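Local coordinates for oligopeptide-binding protein oppA (Lactococcus lactis, PDB 3DRF) that captures oligopeptides in a large closing cavity and serves as the receptor of the Opp ABC transporter that takes them up, at residues A[301-313]-A[322-336]. Numbering follows the deposited sequence.
Sequences YISLMYYNLGHYD and DRKTPLQDQNVRQAI
With CG set opposite its own carbonyl carbon (chi1 -62°), Tyr-307 lays its ring against Leu-327 of the 3-10 turn and against Arg-333 and Ile-336 of helix 330-339, while Arg-323, extended from CG to NE, runs across Asn-308. The tyrosine ring takes Leu-327 CD2 over one face, a CH-pi contact 4.1 Å from the ring centroid; Ile-336 CG2 sits at its edge, and the aliphatic part of Arg-333 comes in obliquely, with CB 3.6 Å from Tyr-307 CE2. At the end of the ring, Tyr-307 OH gives a weak hydrogen bond to Arg-333 O. Losing this ring to an alanine here removes the hydroxyl's bond, and would probably open a gap among Leu-327, Arg-333 and Ile-336. Arg-333 in turn folds back, its NH1 bonding Leu-327 O at 3.0 Å and its NH2 reaching Lys-533 O.

Nearer the loop, the Asn-308 amide, whose strongest polar partner is Trp-466, and the Arg-323 guanidinium stack almost flat, 5° apart, ND2 lying over the guanidinium face 3.5 Å from NE. Arg-323 NH1 also donates to Asn-308 O (3.0 Å), and Asp-467 and Asn-464 hold NH2 and NE, so the guanidinium is fixed from several directions. Leu-309 O receives Arg-323 N and a water that bridges to Arg-323 O; its CD2 packs crosswise on Leu-327 CB (3.8 Å). Further out, His-311 ND1 donates to Asp-322 OD1 at 2.9 Å, meeting the syn side of the carboxylate with the oxygen in the ring plane.

The contact thus joins strand 292-307, flanked by strands 468-474 and 536-549 and carrying Tyr-301, whose OH hydrogen-bonds the bound peptide's backbone, to helix 330-339, which follows hairpin 311-313/318-320 and runs nearly antiparallel to 301-307.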
ATOM      1  N   TYR A 301      -6.258   5.462  -2.793  1.00 10.34           N
ATOM      2  CA  TYR A 301      -5.119   5.272  -3.740  1.00  9.16           C
ATOM      3  C   TYR A 301      -4.390   6.568  -4.008  1.00  8.69           C
ATOM      4  O   TYR A 301      -4.979   7.610  -4.089  1.00  9.16           O
ATOM      5  CB  TYR A 301      -5.692   4.736  -5.081  1.00  9.52           C
ATOM      6  CG  TYR A 301      -4.713   4.568  -6.264  1.00  9.65           C
ATOM      7  CD1 TYR A 301      -4.121   3.367  -6.524  1.00 11.11           C
ATOM      8  CD2 TYR A 301      -4.427   5.630  -7.110  1.00 10.56           C
ATOM      9  CE1 TYR A 301      -3.289   3.220  -7.654  1.00 11.15           C
ATOM     10  CE2 TYR A 301      -3.610   5.498  -8.178  1.00 11.44           C
ATOM     11  CZ  TYR A 301      -3.049   4.293  -8.436  1.00 11.47           C
ATOM     12  OH  TYR A 301      -2.239   4.129  -9.523  1.00 15.24           O
ATOM     13  N   ILE A 302      -3.085   6.416  -4.229  1.00  8.07           N
ATOM     14  CA  ILE A 302      -2.265   7.489  -4.792  1.00  8.83           C
ATOM     15  C   ILE A 302      -1.201   6.841  -5.630  1.00  8.28           C
ATOM     16  O   ILE A 302      -0.608   5.822  -5.277  1.00  9.20           O
ATOM     17  CB  ILE A 302      -1.608   8.388  -3.665  1.00  9.58           C
ATOM     18  CG1 ILE A 302      -0.826   9.598  -4.206  1.00 12.20           C
ATOM     19  CG2 ILE A 302      -0.647   7.604  -2.724  1.00 10.46           C
ATOM     20  CD1 ILE A 302      -1.688  10.574  -4.891  1.00 13.93           C
ATOM     21  N   SER A 303      -0.956   7.454  -6.775  1.00  8.10           N
ATOM     22  CA  SER A 303       0.292   7.228  -7.534  1.00  7.51           C
ATOM     23  C   SER A 303       1.187   8.480  -7.471  1.00  7.20           C
ATOM     24  O   SER A 303       0.711   9.542  -7.369  1.00  7.15           O
ATOM     25  CB  SER A 303       0.071   6.760  -8.973  1.00  8.12           C
ATOM     26  OG  SER A 303      -0.624   7.787  -9.710  1.00  8.98           O
ATOM     27  N   LEU A 304       2.481   8.241  -7.564  1.00  6.97           N
ATOM     28  CA  LEU A 304       3.475   9.282  -7.357  1.00  6.87           C
ATOM     29  C   LEU A 304       4.787   8.898  -7.987  1.00  6.31           C
ATOM     30  O   LEU A 304       5.104   7.786  -8.153  1.00  6.91           O
ATOM     31  CB  LEU A 304       3.647   9.623  -5.848  1.00  8.07           C
ATOM     32  CG  LEU A 304       4.380   8.555  -5.037  1.00  8.86           C
ATOM     33  CD1 LEU A 304       4.675   9.185  -3.666  1.00 11.36           C
ATOM     34  CD2 LEU A 304       3.535   7.234  -4.862  1.00 11.42           C
ATOM     35  N   MET A 305       5.489   9.934  -8.382  1.00  6.72           N
ATOM     36  CA  MET A 305       6.812   9.781  -8.914  1.00  6.34           C
ATOM     37  C   MET A 305       7.860  10.014  -7.790  1.00  6.43           C
ATOM     38  O   MET A 305       7.843  10.985  -7.089  1.00  7.20           O
ATOM     39  CB  MET A 305       6.988  10.836 -10.036  1.00  7.09           C
ATOM     40  CG  MET A 305       8.371  10.765 -10.745  1.00  7.27           C
ATOM     41  SD  MET A 305       8.408  11.704 -12.330  1.00  8.23           S
ATOM     42  CE  MET A 305       8.134  13.404 -11.716  1.00  9.27           C
ATOM     43  N   TYR A 306       8.780   9.076  -7.658  1.00  6.02           N
ATOM     44  CA  TYR A 306       9.851   9.096  -6.660  1.00  6.46           C
ATOM     45  C   TYR A 306      11.183   9.481  -7.269  1.00  6.11           C
ATOM     46  O   TYR A 306      11.498   9.057  -8.364  1.00  6.83           O
ATOM     47  CB  TYR A 306      10.070   7.672  -6.099  1.00  6.88           C
ATOM     48  CG  TYR A 306       9.015   7.218  -5.092  1.00  6.21           C
ATOM     49  CD1 TYR A 306       9.196   7.406  -3.697  1.00  5.96           C
ATOM     50  CD2 TYR A 306       7.846   6.622  -5.499  1.00  7.59           C
ATOM     51  CE1 TYR A 306       8.262   6.986  -2.759  1.00  6.62           C
ATOM     52  CE2 TYR A 306       6.906   6.188  -4.557  1.00  9.18           C
ATOM     53  CZ  TYR A 306       7.128   6.376  -3.213  1.00  7.71           C
ATOM     54  OH  TYR A 306       6.150   5.961  -2.332  1.00  9.69           O
ATOM     55  N   TYR A 307      11.974  10.205  -6.486  1.00  5.88           N
ATOM     56  CA  TYR A 307      13.396  10.479  -6.801  1.00  5.77           C
ATOM     57  C   TYR A 307      14.287   9.715  -5.802  1.00  5.46           C
ATOM     58  O   TYR A 307      14.038   9.740  -4.620  1.00  6.28           O
ATOM     59  CB  TYR A 307      13.646  11.972  -6.700  1.00  6.28           C
ATOM     60  CG  TYR A 307      12.845  12.823  -7.691  1.00  6.23           C
ATOM     61  CD1 TYR A 307      12.801  12.524  -9.063  1.00  7.18           C
ATOM     62  CD2 TYR A 307      12.122  13.917  -7.227  1.00  5.72           C
ATOM     63  CE1 TYR A 307      12.092  13.321  -9.947  1.00  7.36           C
ATOM     64  CE2 TYR A 307      11.412  14.746  -8.101  1.00  6.56           C
ATOM     65  CZ  TYR A 307      11.414  14.418  -9.456  1.00  6.03           C
ATOM     66  OH  TYR A 307      10.753  15.218 -10.339  1.00  7.09           O
ATOM     67  N   ASN A 308      15.374   9.153  -6.305  1.00  5.62           N
ATOM     68  CA  ASN A 308      16.278   8.374  -5.464  1.00  6.12           C
ATOM     69  C   ASN A 308      17.327   9.322  -4.883  1.00  5.72           C
ATOM     70  O   ASN A 308      18.183   9.819  -5.576  1.00  6.41           O
ATOM     71  CB  ASN A 308      16.925   7.270  -6.317  1.00  6.30           C
ATOM     72  CG  ASN A 308      17.681   6.256  -5.476  1.00  5.83           C
ATOM     73  OD1 ASN A 308      17.593   6.223  -4.299  1.00  6.71           O
ATOM     74  ND2 ASN A 308      18.426   5.409  -6.146  1.00  7.34           N
ATOM     75  N   LEU A 309      17.243   9.535  -3.568  1.00  5.92           N
ATOM     76  CA  LEU A 309      18.041  10.561  -2.885  1.00  6.64           C
ATOM     77  C   LEU A 309      18.908  10.041  -1.749  1.00  6.77           C
ATOM     78  O   LEU A 309      19.515  10.784  -1.087  1.00  6.87           O
ATOM     79  CB  LEU A 309      17.087  11.630  -2.314  1.00  7.07           C
ATOM     80  CG  LEU A 309      16.225  12.330  -3.387  1.00  7.78           C
ATOM     81  CD1 LEU A 309      15.218  13.266  -2.648  1.00  9.18           C
ATOM     82  CD2 LEU A 309      17.022  13.156  -4.420  1.00  9.11           C
ATOM     83  N   GLY A 310      18.917   8.745  -1.533  1.00  6.67           N
ATOM     84  CA  GLY A 310      19.705   8.204  -0.438  1.00  6.75           C
ATOM     85  C   GLY A 310      19.718   6.685  -0.379  1.00  6.71           C
ATOM     86  O   GLY A 310      19.573   6.025  -1.344  1.00  8.26           O
ATOM     87  N   HIS A 311      19.950   6.183   0.830  1.00  6.68           N
ATOM     88  CA  HIS A 311      19.957   4.744   1.125  1.00  6.88           C
ATOM     89  C   HIS A 311      19.252   4.478   2.477  1.00  6.88           C
ATOM     90  O   HIS A 311      19.018   5.395   3.233  1.00  7.39           O
ATOM     91  CB  HIS A 311      21.411   4.196   1.077  1.00  8.11           C
ATOM     92  CG  HIS A 311      22.211   4.481   2.308  1.00  7.92           C
ATOM     93  ND1 HIS A 311      22.933   5.646   2.484  1.00 10.47           N
ATOM     94  CD2 HIS A 311      22.486   3.700   3.372  1.00 10.28           C
ATOM     95  CE1 HIS A 311      23.560   5.577   3.641  1.00 11.01           C
ATOM     96  NE2 HIS A 311      23.313   4.411   4.191  1.00 11.85           N
ATOM     97  N   TYR A 312      18.959   3.204   2.751  1.00  7.01           N
ATOM     98  CA  TYR A 312      18.378   2.762   4.037  1.00  7.38           C
ATOM     99  C   TYR A 312      19.435   2.010   4.841  1.00  7.71           C
ATOM    100  O   TYR A 312      20.025   1.069   4.361  1.00  8.21           O
ATOM    101  CB  TYR A 312      17.156   1.894   3.773  1.00  8.31           C
ATOM    102  CG  TYR A 312      16.411   1.602   5.057  1.00  7.63           C
ATOM    103  CD1 TYR A 312      15.556   2.545   5.613  1.00  6.41           C
ATOM    104  CD2 TYR A 312      16.604   0.435   5.729  1.00  7.47           C
ATOM    105  CE1 TYR A 312      14.875   2.289   6.796  1.00  6.84           C
ATOM    106  CE2 TYR A 312      15.915   0.153   6.931  1.00  6.46           C
ATOM    107  CZ  TYR A 312      15.077   1.103   7.469  1.00  5.95           C
ATOM    108  OH  TYR A 312      14.421   0.795   8.644  1.00  6.78           O
ATOM    109  N   ASP A 313      19.667   2.496   6.039  1.00  7.64           N
ATOM    110  CA  ASP A 313      20.590   1.927   7.024  1.00  8.43           C
ATOM    111  C   ASP A 313      19.769   0.981   7.895  1.00  8.96           C
ATOM    112  O   ASP A 313      19.023   1.385   8.706  1.00  8.89           O
ATOM    113  CB  ASP A 313      21.191   3.075   7.864  1.00  8.73           C
ATOM    114  CG  ASP A 313      22.061   2.617   9.036  1.00 10.16           C
ATOM    115  OD1 ASP A 313      22.085   1.482   9.401  1.00 11.74           O
ATOM    116  OD2 ASP A 313      22.643   3.515   9.586  1.00 13.47           O
ATOM    117  N   ASP A 322      21.814  10.776   1.401  1.00  8.50           N
ATOM    118  CA  ASP A 322      23.237  11.054   1.083  1.00  9.39           C
ATOM    119  C   ASP A 322      23.627  10.692  -0.355  1.00  9.69           C
ATOM    120  O   ASP A 322      24.789  10.621  -0.658  1.00 10.50           O
ATOM    121  CB  ASP A 322      24.159  10.353   2.111  1.00 10.01           C
ATOM    122  CG  ASP A 322      24.113   8.847   2.054  1.00 10.97           C
ATOM    123  OD1 ASP A 322      23.320   8.259   1.387  1.00 12.60           O
ATOM    124  OD2 ASP A 322      24.894   8.266   2.798  1.00 15.25           O
ATOM    125  N   ARG A 323      22.673  10.448  -1.221  1.00  8.98           N
ATOM    126  CA  ARG A 323      23.026  10.067  -2.590  1.00  9.29           C
ATOM    127  C   ARG A 323      23.478  11.277  -3.389  1.00  9.82           C
ATOM    128  O   ARG A 323      22.851  12.268  -3.405  1.00  9.59           O
ATOM    129  CB  ARG A 323      21.820   9.398  -3.270  1.00  9.37           C
ATOM    130  CG  ARG A 323      22.128   8.799  -4.683  1.00  9.15           C
ATOM    131  CD  ARG A 323      21.042   7.862  -5.187  1.00  8.89           C
ATOM    132  NE  ARG A 323      21.363   7.361  -6.514  1.00  8.08           N
ATOM    133  CZ  ARG A 323      20.915   7.864  -7.646  1.00  7.28           C
ATOM    134  NH1 ARG A 323      20.084   8.894  -7.650  1.00  7.16           N
ATOM    135  NH2 ARG A 323      21.341   7.347  -8.801  1.00  8.81           N
ATOM    136  N   LYS A 324      24.578  11.096  -4.123  1.00 10.23           N
ATOM    137  CA  LYS A 324      25.105  12.158  -4.985  1.00 11.59           C
ATOM    138  C   LYS A 324      24.403  12.077  -6.328  1.00 10.84           C
ATOM    139  O   LYS A 324      24.473  11.106  -6.969  1.00 12.22           O
ATOM    140  CB  LYS A 324      26.627  12.038  -5.143  1.00 12.82           C
ATOM    141  CG  LYS A 324      27.299  12.342  -3.860  1.00 18.38           C
ATOM    142  CD  LYS A 324      28.809  12.379  -3.941  1.00 23.29           C
ATOM    143  CE  LYS A 324      29.355  12.401  -2.530  1.00 26.43           C
ATOM    144  NZ  LYS A 324      29.064  11.111  -1.952  1.00 28.23           N
ATOM    145  N   THR A 325      23.669  13.120  -6.685  1.00  9.92           N
ATOM    146  CA  THR A 325      22.861  13.109  -7.904  1.00  9.76           C
ATOM    147  C   THR A 325      22.397  14.555  -8.255  1.00  9.64           C
ATOM    148  O   THR A 325      22.186  15.311  -7.380  1.00 10.39           O
ATOM    149  CB  THR A 325      21.598  12.182  -7.726  1.00  8.95           C
ATOM    150  OG1 THR A 325      20.698  12.352  -8.811  1.00  9.00           O
ATOM    151  CG2 THR A 325      20.802  12.425  -6.406  1.00  9.33           C
ATOM    152  N   PRO A 326      22.180  14.860  -9.537  1.00 10.07           N
ATOM    153  CA  PRO A 326      21.565  16.146  -9.880  1.00  9.96           C
ATOM    154  C   PRO A 326      20.222  16.391  -9.153  1.00  9.41           C
ATOM    155  O   PRO A 326      19.820  17.492  -8.943  1.00  9.79           O
ATOM    156  CB  PRO A 326      21.379  16.036 -11.404  1.00 10.28           C
ATOM    157  CG  PRO A 326      22.565  15.157 -11.843  1.00 11.34           C
ATOM    158  CD  PRO A 326      22.535  14.101 -10.758  1.00 10.57           C
ATOM    159  N   LEU A 327      19.556  15.289  -8.792  1.00  8.57           N
ATOM    160  CA  LEU A 327      18.289  15.375  -8.050  1.00  8.45           C
ATOM    161  C   LEU A 327      18.402  15.922  -6.643  1.00  8.85           C
ATOM    162  O   LEU A 327      17.424  16.171  -6.046  1.00  8.74           O
ATOM    163  CB  LEU A 327      17.567  14.019  -8.041  1.00  8.18           C
ATOM    164  CG  LEU A 327      17.046  13.635  -9.455  1.00  7.85           C
ATOM    165  CD1 LEU A 327      16.680  12.107  -9.473  1.00  8.82           C
ATOM    166  CD2 LEU A 327      15.910  14.478  -9.928  1.00 10.14           C
ATOM    167  N   GLN A 328      19.630  16.114  -6.151  1.00 10.19           N
ATOM    168  CA  GLN A 328      19.868  16.867  -4.922  1.00 11.03           C
ATOM    169  C   GLN A 328      19.439  18.320  -5.098  1.00 10.83           C
ATOM    170  O   GLN A 328      19.239  18.951  -4.149  1.00 11.29           O
ATOM    171  CB  GLN A 328      21.372  16.860  -4.573  1.00 12.04           C
ATOM    172  CG  GLN A 328      21.972  15.530  -4.123  1.00 14.79           C
ATOM    173  CD  GLN A 328      23.521  15.603  -4.015  1.00 17.32           C
ATOM    174  OE1 GLN A 328      24.244  15.505  -4.971  1.00 16.54           O
ATOM    175  NE2 GLN A 328      23.995  15.752  -2.796  1.00 19.47           N
ATOM    176  N   ASP A 329      19.403  18.813  -6.325  1.00 10.61           N
ATOM    177  CA  ASP A 329      19.023  20.232  -6.615  1.00 10.59           C
ATOM    178  C   ASP A 329      17.484  20.315  -6.616  1.00 10.09           C
ATOM    179  O   ASP A 329      16.841  19.768  -7.477  1.00 10.04           O
ATOM    180  CB  ASP A 329      19.576  20.705  -7.988  1.00 11.04           C
ATOM    181  CG  ASP A 329      21.124  20.945  -8.011  1.00 12.30           C
ATOM    182  OD1 ASP A 329      21.656  21.317  -6.989  1.00 14.58           O
ATOM    183  OD2 ASP A 329      21.715  20.875  -9.068  1.00 13.77           O
ATOM    184  N   GLN A 330      16.942  21.023  -5.635  1.00  9.71           N
ATOM    185  CA  GLN A 330      15.505  21.271  -5.563  1.00  9.42           C
ATOM    186  C   GLN A 330      14.880  21.774  -6.879  1.00  9.15           C
ATOM    187  O   GLN A 330      13.868  21.353  -7.254  1.00  9.06           O
ATOM    188  CB  GLN A 330      15.194  22.240  -4.417  1.00 10.04           C
ATOM    189  CG  GLN A 330      13.740  22.402  -4.106  1.00 10.18           C
ATOM    190  CD  GLN A 330      13.569  23.109  -2.767  1.00 11.92           C
ATOM    191  OE1 GLN A 330      14.481  23.772  -2.306  1.00 13.78           O
ATOM    192  NE2 GLN A 330      12.450  23.077  -2.246  1.00 12.07           N
ATOM    193  N   ASN A 331      15.540  22.687  -7.567  1.00  9.00           N
ATOM    194  CA  ASN A 331      15.026  23.185  -8.868  1.00  9.57           C
ATOM    195  C   ASN A 331      14.869  22.085  -9.903  1.00  8.73           C
ATOM    196  O   ASN A 331      14.000  22.130 -10.681  1.00  8.88           O
ATOM    197  CB  ASN A 331      15.953  24.292  -9.416  1.00  9.94           C
ATOM    198  CG  ASN A 331      15.690  25.645  -8.761  1.00 11.06           C
ATOM    199  OD1 ASN A 331      15.359  25.701  -7.642  1.00 11.34           O
ATOM    200  ND2 ASN A 331      15.846  26.717  -9.506  1.00 10.86           N
ATOM    201  N   VAL A 332      15.827  21.148  -9.914  1.00  8.10           N
ATOM    202  CA  VAL A 332      15.737  19.984 -10.824  1.00  7.60           C
ATOM    203  C   VAL A 332      14.502  19.090 -10.544  1.00  7.43           C
ATOM    204  O   VAL A 332      13.803  18.734 -11.391  1.00  7.58           O
ATOM    205  CB  VAL A 332      17.052  19.172 -10.779  1.00  7.79           C
ATOM    206  CG1 VAL A 332      16.973  17.929 -11.697  1.00  9.05           C
ATOM    207  CG2 VAL A 332      18.226  20.079 -11.282  1.00  7.89           C
ATOM    208  N   ARG A 333      14.331  18.776  -9.274  1.00  6.89           N
ATOM    209  CA  ARG A 333      13.158  17.958  -8.829  1.00  6.76           C
ATOM    210  C   ARG A 333      11.837  18.605  -9.238  1.00  6.62           C
ATOM    211  O   ARG A 333      10.990  17.993  -9.744  1.00  6.98           O
ATOM    212  CB  ARG A 333      13.167  17.750  -7.272  1.00  6.50           C
ATOM    213  CG  ARG A 333      14.422  16.914  -6.839  1.00  7.09           C
ATOM    214  CD  ARG A 333      14.332  16.400  -5.372  1.00  7.49           C
ATOM    215  NE  ARG A 333      14.046  17.481  -4.393  1.00  6.88           N
ATOM    216  CZ  ARG A 333      14.977  18.166  -3.736  1.00  7.49           C
ATOM    217  NH1 ARG A 333      16.261  17.964  -3.965  1.00  9.31           N
ATOM    218  NH2 ARG A 333      14.640  19.102  -2.855  1.00  8.51           N
ATOM    219  N   GLN A 334      11.740  19.909  -8.995  1.00  6.89           N
ATOM    220  CA  GLN A 334      10.532  20.655  -9.331  1.00  7.30           C
ATOM    221  C   GLN A 334      10.319  20.722 -10.856  1.00  7.20           C
ATOM    222  O   GLN A 334       9.244  20.485 -11.335  1.00  7.62           O
ATOM    223  CB  GLN A 334      10.622  22.088  -8.759  1.00  7.23           C
ATOM    224  CG  GLN A 334      10.527  22.149  -7.180  1.00  7.53           C
ATOM    225  CD  GLN A 334      10.684  23.552  -6.667  1.00  9.04           C
ATOM    226  OE1 GLN A 334      11.013  24.420  -7.404  1.00 10.87           O
ATOM    227  NE2 GLN A 334      10.383  23.759  -5.411  1.00  9.06           N
ATOM    228  N   ALA A 335      11.411  20.981 -11.582  1.00  7.00           N
ATOM    229  CA  ALA A 335      11.341  21.137 -13.054  1.00  7.07           C
ATOM    230  C   ALA A 335      10.828  19.834 -13.717  1.00  7.40           C
ATOM    231  O   ALA A 335      10.012  19.850 -14.571  1.00  7.87           O
ATOM    232  CB  ALA A 335      12.736  21.587 -13.656  1.00  7.87           C
ATOM    233  N   ILE A 336      11.364  18.718 -13.241  1.00  7.51           N
ATOM    234  CA  ILE A 336      11.014  17.406 -13.808  1.00  7.89           C
ATOM    235  C   ILE A 336       9.505  17.112 -13.551  1.00  7.77           C
ATOM    236  O   ILE A 336       8.842  16.571 -14.344  1.00  7.36           O
ATOM    237  CB  ILE A 336      11.996  16.344 -13.288  1.00  7.65           C
ATOM    238  CG1 ILE A 336      13.365  16.569 -13.949  1.00  9.06           C
ATOM    239  CG2 ILE A 336      11.474  14.870 -13.574  1.00  8.24           C
ATOM    240  CD1 ILE A 336      14.519  15.696 -13.357  1.00  9.99           C
TER
HETATM  241  O   HOH W   1      20.706  13.358  -1.909  1.00 30.00           O